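Local atomic coordinates of putative OmpA family lipoprotein (PDB entry 5LKW), a protein that binds diaminopimelic acid, a component of peptidoglycan, through its OmpA-like domain and, as part of the Tol-Pal system, is thought to help maintain outer-membrane integrity. Residues I18-V27 and L68-R78. Numbering follows the deposited sequence.
Sequences IYFDFDSYSV and LGQKRAEAVRR. With API (2,6-diaminopimelic acid), chain C.
R72 and the carbonyl of S24 show how one arginine can serve a loop and a ligand at once. NE and NH2 of R72 grip S24 O side-on, the NE bond being 2.9 Å long, with the oxygen lying in the guanidinium plane. The outer edge of the same group faces the diaminopimelate carboxylate: R72 NH2 meets OXT at 2.6 Å and NH1 meets O at 3.0 Å. OXT also accepts a hydrogen bond from the backbone N of D23 in the type II turn D21-S24, while N55 O takes a further bond from R72 NH1, which helps fix the group's rotation.

Aliphatic carbons make CH-pi contacts with both rings. R72 CG sits 3.8 Å from the F20 ring centroid, almost on the normal, and the extended chain carries the guanidinium past the ring to the carboxylate. K71 lays CB and CD over one face of Y25, whose CG lies between backbone N and carbonyl carbon (chi1 56°), setting the ring against K71.

Apolar packing continues along the helix, where V27 CG2 meets A75 CB at 3.8 Å and V76 CG2 lies at the edge of F20. Water 1 joins Y25 O to R78 NH2, the latter bond weak. Turn and helix build one side of the diaminopimelate pocket of the OmpA-like fold, which D57, R59 and N65 help complete.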
loop_
_atom_site.group_PDB
_atom_site.type_symbol
_atom_site.label_atom_id
_atom_site.label_comp_id
_atom_site.label_asym_id
_atom_site.label_seq_id
_atom_site.Cartn_x
_atom_site.Cartn_y
_atom_site.Cartn_z
ATOM N N ILE A 18 -3.685 2.289 1.436
ATOM C CA ILE A 18 -4.829 1.597 0.833
ATOM C C ILE A 18 -5.262 0.574 1.892
ATOM O O ILE A 18 -4.464 -0.184 2.362
ATOM C CB ILE A 18 -4.462 0.854 -0.500
ATOM C CG1 ILE A 18 -4.088 1.823 -1.613
ATOM C CG2 ILE A 18 -5.619 0.018 -1.004
ATOM C CD1 ILE A 18 -2.825 2.588 -1.356
ATOM N N TYR A 19 -6.536 0.562 2.244
ATOM C CA TYR A 19 -7.098 -0.412 3.187
ATOM C C TYR A 19 -7.922 -1.522 2.546
ATOM O O TYR A 19 -8.507 -1.348 1.453
ATOM C CB TYR A 19 -7.988 0.338 4.151
ATOM C CG TYR A 19 -7.196 1.317 4.988
ATOM C CD1 TYR A 19 -6.701 0.945 6.283
ATOM C CD2 TYR A 19 -6.918 2.587 4.490
ATOM C CE1 TYR A 19 -6.029 1.871 7.101
ATOM C CE2 TYR A 19 -6.240 3.549 5.297
ATOM C CZ TYR A 19 -5.810 3.186 6.598
ATOM O OH TYR A 19 -5.116 4.152 7.342
ATOM N N PHE A 20 -7.941 -2.672 3.217
ATOM C CA PHE A 20 -8.501 -3.886 2.669
ATOM C C PHE A 20 -9.565 -4.512 3.605
ATOM O O PHE A 20 -9.504 -4.389 4.835
ATOM C CB PHE A 20 -7.364 -4.930 2.407
ATOM C CG PHE A 20 -6.370 -4.500 1.359
ATOM C CD1 PHE A 20 -6.517 -4.878 0.010
ATOM C CD2 PHE A 20 -5.265 -3.718 1.737
ATOM C CE1 PHE A 20 -5.522 -4.433 -0.993
ATOM C CE2 PHE A 20 -4.333 -3.307 0.833
ATOM C CZ PHE A 20 -4.477 -3.616 -0.561
ATOM N N ASP A 21 -10.510 -5.233 3.013
ATOM C CA ASP A 21 -11.434 -6.040 3.785
ATOM C C ASP A 21 -10.755 -7.268 4.399
ATOM O O ASP A 21 -9.650 -7.670 4.014
ATOM C CB ASP A 21 -12.594 -6.494 2.903
ATOM C CG ASP A 21 -13.524 -5.377 2.606
ATOM O OD1 ASP A 21 -13.353 -4.285 3.210
ATOM O OD2 ASP A 21 -14.405 -5.615 1.787
ATOM N N PHE A 22 -11.462 -7.871 5.342
ATOM C CA PHE A 22 -10.959 -8.993 6.074
ATOM C C PHE A 22 -10.567 -10.063 5.072
ATOM O O PHE A 22 -11.369 -10.423 4.204
ATOM C CB PHE A 22 -12.077 -9.437 7.028
ATOM C CG PHE A 22 -12.177 -10.905 7.246
ATOM C CD1 PHE A 22 -11.545 -11.502 8.342
ATOM C CD2 PHE A 22 -13.001 -11.691 6.410
ATOM C CE1 PHE A 22 -11.682 -12.893 8.577
ATOM C CE2 PHE A 22 -13.134 -13.058 6.616
ATOM C CZ PHE A 22 -12.466 -13.671 7.700
ATOM N N ASP A 23 -9.331 -10.545 5.171
ATOM C CA ASP A 23 -8.889 -11.616 4.329
ATOM C C ASP A 23 -8.845 -11.211 2.835
ATOM O O ASP A 23 -8.682 -12.054 1.950
ATOM C CB ASP A 23 -9.847 -12.801 4.534
ATOM C CG ASP A 23 -9.154 -14.067 4.873
ATOM O OD1 ASP A 23 -7.883 -14.103 4.868
ATOM O OD2 ASP A 23 -9.907 -15.035 5.178
ATOM N N SER A 24 -8.935 -9.932 2.523
ATOM C CA SER A 24 -8.890 -9.579 1.117
ATOM C C SER A 24 -7.618 -8.855 0.698
ATOM O O SER A 24 -7.037 -8.066 1.456
ATOM C CB SER A 24 -10.151 -8.799 0.745
ATOM O OG SER A 24 -10.072 -8.150 -0.530
ATOM N N TYR A 25 -7.178 -9.147 -0.521
ATOM C CA TYR A 25 -6.245 -8.269 -1.206
ATOM C C TYR A 25 -6.816 -7.529 -2.391
ATOM O O TYR A 25 -6.028 -7.066 -3.201
ATOM C CB TYR A 25 -4.937 -8.981 -1.571
ATOM C CG TYR A 25 -5.126 -10.227 -2.399
ATOM C CD1 TYR A 25 -5.097 -10.176 -3.790
ATOM C CD2 TYR A 25 -5.321 -11.456 -1.789
ATOM C CE1 TYR A 25 -5.292 -11.334 -4.567
ATOM C CE2 TYR A 25 -5.508 -12.608 -2.541
ATOM C CZ TYR A 25 -5.483 -12.549 -3.935
ATOM O OH TYR A 25 -5.655 -13.709 -4.670
ATOM N N SER A 26 -8.159 -7.383 -2.504
ATOM C CA SER A 26 -8.744 -6.557 -3.578
ATOM C C SER A 26 -8.561 -5.079 -3.297
ATOM O O SER A 26 -8.995 -4.584 -2.237
ATOM C CB SER A 26 -10.251 -6.746 -3.722
ATOM O OG SER A 26 -10.563 -8.125 -3.711
ATOM N N VAL A 27 -8.053 -4.374 -4.283
ATOM C CA VAL A 27 -7.962 -2.918 -4.233
ATOM C C VAL A 27 -9.279 -2.412 -4.729
ATOM O O VAL A 27 -9.565 -2.510 -5.907
ATOM C CB VAL A 27 -6.798 -2.339 -5.086
ATOM C CG1 VAL A 27 -6.821 -0.817 -5.109
ATOM C CG2 VAL A 27 -5.513 -2.826 -4.558
ATOM N N LEU A 68 -0.529 -12.997 2.810
ATOM C CA LEU A 68 -1.569 -11.996 2.614
ATOM C C LEU A 68 -0.969 -10.572 2.427
ATOM O O LEU A 68 -1.293 -9.841 1.455
ATOM C CB LEU A 68 -2.569 -12.054 3.797
ATOM C CG LEU A 68 -3.681 -10.989 3.764
ATOM C CD1 LEU A 68 -4.427 -11.032 2.415
ATOM C CD2 LEU A 68 -4.656 -11.231 4.925
ATOM N N GLY A 69 -0.104 -10.161 3.333
ATOM C CA GLY A 69 0.559 -8.854 3.156
ATOM C C GLY A 69 1.218 -8.722 1.779
ATOM O O GLY A 69 1.117 -7.691 1.161
ATOM N N GLN A 70 1.912 -9.772 1.311
ATOM C CA GLN A 70 2.562 -9.749 -0.010
ATOM C C GLN A 70 1.560 -9.488 -1.114
ATOM O O GLN A 70 1.768 -8.623 -1.990
ATOM C CB GLN A 70 3.435 -11.026 -0.265
ATOM C CG GLN A 70 4.310 -10.930 -1.511
ATOM C CD GLN A 70 5.304 -9.752 -1.519
ATOM O OE1 GLN A 70 5.924 -9.437 -0.519
ATOM N NE2 GLN A 70 5.508 -9.153 -2.695
ATOM N N LYS A 71 0.444 -10.188 -1.057
ATOM C CA LYS A 71 -0.578 -10.075 -2.083
ATOM C C LYS A 71 -1.202 -8.673 -2.111
ATOM O O LYS A 71 -1.451 -8.091 -3.183
ATOM C CB LYS A 71 -1.619 -11.177 -1.882
ATOM C CG LYS A 71 -1.258 -12.526 -2.603
ATOM C CD LYS A 71 -2.271 -13.606 -2.250
ATOM C CE LYS A 71 -2.371 -14.726 -3.352
ATOM N NZ LYS A 71 -0.975 -15.101 -3.761
ATOM N N ARG A 72 -1.419 -8.104 -0.931
ATOM C CA ARG A 72 -1.800 -6.659 -0.796
ATOM C C ARG A 72 -0.764 -5.701 -1.453
ATOM O O ARG A 72 -1.115 -4.787 -2.200
ATOM C CB ARG A 72 -1.994 -6.336 0.695
ATOM C CG ARG A 72 -3.198 -7.075 1.304
ATOM C CD ARG A 72 -3.520 -6.722 2.752
ATOM N NE ARG A 72 -4.860 -7.225 3.099
ATOM C CZ ARG A 72 -5.259 -7.611 4.318
ATOM N NH1 ARG A 72 -4.465 -7.544 5.396
ATOM N NH2 ARG A 72 -6.484 -8.052 4.472
ATOM N N ALA A 73 0.518 -5.915 -1.220
ATOM C CA ALA A 73 1.487 -4.969 -1.798
ATOM C C ALA A 73 1.486 -5.094 -3.354
ATOM O O ALA A 73 1.629 -4.072 -4.093
ATOM C CB ALA A 73 2.880 -5.157 -1.170
ATOM N N GLU A 74 1.232 -6.309 -3.823
ATOM C CA GLU A 74 1.295 -6.690 -5.241
ATOM C C GLU A 74 0.076 -6.187 -5.972
ATOM O O GLU A 74 0.206 -5.624 -7.076
ATOM C CB GLU A 74 1.485 -8.204 -5.425
ATOM C CG GLU A 74 2.920 -8.657 -5.069
ATOM C CD GLU A 74 3.174 -10.172 -5.194
ATOM O OE1 GLU A 74 2.197 -10.979 -5.256
ATOM O OE2 GLU A 74 4.379 -10.535 -5.180
ATOM N N ALA A 75 -1.098 -6.342 -5.329
ATOM C CA ALA A 75 -2.325 -5.687 -5.764
ATOM C C ALA A 75 -2.171 -4.158 -6.029
ATOM O O ALA A 75 -2.670 -3.644 -7.027
ATOM C CB ALA A 75 -3.481 -6.008 -4.783
ATOM N N VAL A 76 -1.469 -3.428 -5.157
ATOM C CA VAL A 76 -1.239 -1.987 -5.330
ATOM C C VAL A 76 -0.216 -1.716 -6.481
ATOM O O VAL A 76 -0.438 -0.857 -7.336
ATOM C CB VAL A 76 -0.745 -1.346 -4.010
ATOM C CG1 VAL A 76 -0.331 0.114 -4.226
ATOM C CG2 VAL A 76 -1.813 -1.496 -2.844
ATOM N N ARG A 77 0.889 -2.420 -6.451
ATOM C CA ARG A 77 1.926 -2.372 -7.527
ATOM C C ARG A 77 1.281 -2.645 -8.880
ATOM O O ARG A 77 1.419 -1.858 -9.811
ATOM C CB ARG A 77 3.081 -3.361 -7.229
ATOM C CG ARG A 77 4.247 -3.338 -8.300
ATOM C CD ARG A 77 5.129 -4.571 -8.237
ATOM N NE ARG A 77 4.305 -5.713 -8.627
ATOM C CZ ARG A 77 4.537 -6.990 -8.340
ATOM N NH1 ARG A 77 5.610 -7.367 -7.647
ATOM N NH2 ARG A 77 3.656 -7.900 -8.753
ATOM N N ARG A 78 0.495 -3.717 -8.952
ATOM C CA ARG A 78 -0.207 -4.091 -10.164
ATOM C C ARG A 78 -1.133 -2.988 -10.680
ATOM O O ARG A 78 -1.144 -2.666 -11.888
ATOM C CB ARG A 78 -0.989 -5.387 -9.911
ATOM C CG ARG A 78 -2.159 -5.608 -10.849
ATOM C CD ARG A 78 -2.607 -7.074 -10.850
ATOM N NE ARG A 78 -3.496 -7.338 -9.729
ATOM C CZ ARG A 78 -3.169 -8.017 -8.624
ATOM N NH1 ARG A 78 -1.951 -8.534 -8.459
ATOM N NH2 ARG A 78 -4.085 -8.172 -7.671
HETATM C C API C . -6.331 -9.890 7.405
HETATM C CA API C . -6.358 -11.218 8.121
HETATM C C3 API C . -7.666 -11.651 8.783
HETATM C C4 API C . -7.450 -13.034 9.433
HETATM C C5 API C . -8.504 -14.096 9.070
HETATM C C6 API C . -8.177 -15.512 9.580
HETATM O O API C . -5.388 -9.167 7.697
HETATM O OXT API C . -7.164 -9.495 6.557
HETATM N N API C . -5.358 -11.108 9.182
HETATM O O HOH W 1 -6.296 -7.650 -6.154
#